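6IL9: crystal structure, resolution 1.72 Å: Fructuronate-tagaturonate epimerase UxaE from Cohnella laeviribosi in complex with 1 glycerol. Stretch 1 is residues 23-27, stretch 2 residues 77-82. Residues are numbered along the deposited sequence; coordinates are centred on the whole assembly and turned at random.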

# COMPACT_ATOMS: atom_id res chain seq x y z
N ARG A 23 -25.05 9.27 5.59
CA ARG A 23 -25.97 9.54 6.69
C ARG A 23 -25.87 8.41 7.72
O ARG A 23 -26.13 7.25 7.39
CB ARG A 23 -27.39 9.68 6.18
CG ARG A 23 -27.61 10.94 5.37
CD ARG A 23 -29.01 10.98 4.80
NE ARG A 23 -29.25 12.20 4.05
CZ ARG A 23 -29.18 12.30 2.73
NH1 ARG A 23 -28.87 11.23 2.00
NH2 ARG A 23 -29.43 13.46 2.14
N HIS A 24 -25.50 8.76 8.95
CA HIS A 24 -25.40 7.81 10.04
C HIS A 24 -26.01 8.43 11.29
O HIS A 24 -26.34 9.62 11.33
CB HIS A 24 -23.95 7.37 10.27
CG HIS A 24 -23.38 6.63 9.11
ND1 HIS A 24 -22.75 7.26 8.06
CD2 HIS A 24 -23.40 5.31 8.80
CE1 HIS A 24 -22.38 6.36 7.16
NE2 HIS A 24 -22.76 5.17 7.59
N GLU A 25 -26.18 7.60 12.32
CA GLU A 25 -26.89 8.01 13.52
C GLU A 25 -26.32 7.28 14.72
O GLU A 25 -26.08 6.07 14.65
CB GLU A 25 -28.39 7.72 13.38
CG GLU A 25 -29.19 7.90 14.66
CD GLU A 25 -30.61 8.34 14.37
OE1 GLU A 25 -31.22 9.02 15.23
OE2 GLU A 25 -31.12 8.01 13.27
N SER A 26 -26.09 8.01 15.81
CA SER A 26 -25.65 7.43 17.07
C SER A 26 -26.47 8.05 18.19
O SER A 26 -26.30 9.24 18.50
CB SER A 26 -24.15 7.66 17.31
OG SER A 26 -23.76 7.16 18.59
N GLU A 27 -27.36 7.26 18.79
CA GLU A 27 -28.30 7.72 19.82
C GLU A 27 -29.14 8.82 19.17
O GLU A 27 -29.68 8.60 18.07
CB GLU A 27 -27.54 8.12 21.08
CG GLU A 27 -26.93 6.94 21.83
CD GLU A 27 -26.11 7.37 23.03
OE1 GLU A 27 -25.25 8.27 22.87
OE2 GLU A 27 -26.32 6.82 24.13
N ARG A 77 -15.18 6.17 18.04
CA ARG A 77 -15.83 5.72 19.27
C ARG A 77 -17.28 5.33 19.04
O ARG A 77 -17.78 4.37 19.64
CB ARG A 77 -15.72 6.79 20.35
CG ARG A 77 -16.54 6.47 21.61
CD ARG A 77 -16.16 7.35 22.80
NE ARG A 77 -16.19 8.77 22.47
CZ ARG A 77 -15.12 9.50 22.16
NH1 ARG A 77 -15.25 10.79 21.88
NH2 ARG A 77 -13.92 8.93 22.12
N HIS A 78 -17.99 6.06 18.17
CA HIS A 78 -19.41 5.85 17.98
C HIS A 78 -19.74 4.95 16.78
O HIS A 78 -20.86 4.45 16.70
CB HIS A 78 -20.13 7.19 17.82
CG HIS A 78 -20.02 8.07 19.03
ND1 HIS A 78 -21.03 8.17 19.96
CD2 HIS A 78 -19.02 8.88 19.46
CE1 HIS A 78 -20.66 9.01 20.92
NE2 HIS A 78 -19.45 9.45 20.64
N PHE A 79 -18.79 4.74 15.87
CA PHE A 79 -19.03 3.96 14.66
C PHE A 79 -17.87 3.00 14.48
O PHE A 79 -16.86 3.33 13.83
CB PHE A 79 -19.21 4.87 13.45
CG PHE A 79 -20.35 5.84 13.60
CD1 PHE A 79 -21.66 5.41 13.43
CD2 PHE A 79 -20.12 7.17 13.93
CE1 PHE A 79 -22.71 6.29 13.56
CE2 PHE A 79 -21.17 8.06 14.07
CZ PHE A 79 -22.47 7.62 13.88
N PRO A 80 -17.96 1.80 15.05
CA PRO A 80 -16.83 0.86 14.98
C PRO A 80 -16.38 0.52 13.56
O PRO A 80 -15.20 0.20 13.37
CB PRO A 80 -17.36 -0.37 15.72
CG PRO A 80 -18.35 0.21 16.71
CD PRO A 80 -19.02 1.33 15.96
N PHE A 81 -17.27 0.58 12.56
CA PHE A 81 -16.83 0.24 11.21
C PHE A 81 -15.81 1.24 10.66
O PHE A 81 -15.16 0.93 9.65
CB PHE A 81 -18.03 0.14 10.25
CG PHE A 81 -18.62 1.46 9.85
CD1 PHE A 81 -18.20 2.11 8.69
CD2 PHE A 81 -19.61 2.06 10.62
CE1 PHE A 81 -18.74 3.32 8.31
CE2 PHE A 81 -20.15 3.28 10.26
CZ PHE A 81 -19.72 3.91 9.10
N THR A 82 -15.63 2.40 11.30
CA THR A 82 -14.60 3.36 10.89
C THR A 82 -13.24 3.08 11.51
O THR A 82 -12.29 3.83 11.25
CB THR A 82 -15.03 4.80 11.24
OG1 THR A 82 -15.13 4.94 12.67
CG2 THR A 82 -16.36 5.13 10.60

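Three side chains of stretch 2, H78, F79 and F81, meet two side chains of a short strand in stretch 1, H24 and S26. The alternation of the strand sets the pattern: the CA-to-CB bonds of H24 and S26 point toward the other stretch, while that of the intervening E25 points away. This suits the residue types, because E25 is exposed and its side chain makes no contact with the other stretch, so a charged residue is tolerated here, and its part in the contact is made by the backbone. E25 O lies 3.5 Å from F79 CE1, at the edge of the phenyl ring and near its plane, where the slightly positive C-H rim of an aromatic ring is a better neighbour for a carbonyl oxygen than the electron-rich face would be.

F79 is the hub. It is the first residue after the helix to leave helical phi/psi, and its backbone, at -134/90, is extended. With chi1 at -59° (m) and chi2 at -77°, its ring reaches the strand and touches three consecutive residues. Besides the carbonyl of E25, it meets H24, with H24 CB 3.7 Å from F79 CE1, and S26, with S26 CB 3.8 Å from F79 CZ. A long, flat, apolar side chain serves well here, since it spans the strand and covers its small aliphatic groups while being itself buried.

The turn that follows is held by T82. The backbone T82 N donates to F79 O at 3.0 Å, and its hydroxyl, in the p rotamer (chi1 65°), folds back so that T82 OG1 donates to the same F79 O at 2.6 Å. Threonine thus ties the 3-10 segment back to F79 with both backbone and side chain, without touching the strand itself.

Within that segment F81 adopts chi1 75° (p) and chi2 93°, carrying its ring to the imidazole of H24. F81 CZ sits over one face of that ring, 3.6 Å from H24 NE2; the two rings are oblique, with planes at 36° and centroids 5.3 Å apart. H24, at chi1 -64° (m) and chi2 89°, also directs its edge toward the face of F79, with centroids 5.8 Å apart and planes at 65°. Histidine suits this position because its flat ring can pack against two phenylalanines while H24 ND1 is hydrogen-bonded to a residue just outside one of the two stretches.

The polar link lies at the other end of the strand. S26 CA and H78 CA are the nearest such pair across the contact, 6.5 Å apart, and serine's short side chain, with chi1 at 176° (t), places S26 OG 3.2 Å from H78 ND1 in a hydrogen bond. The hydroxyl meets the imidazole at its edge and near its plane, as a lone pair or N-H on ND1 requires; which partner donates is left open. H78 uses chi1 -62° (m) and chi2 -99° to present ND1 to the serine, while its NE2 is hydrogen-bonded elsewhere in the structure. Both ring nitrogens are therefore engaged.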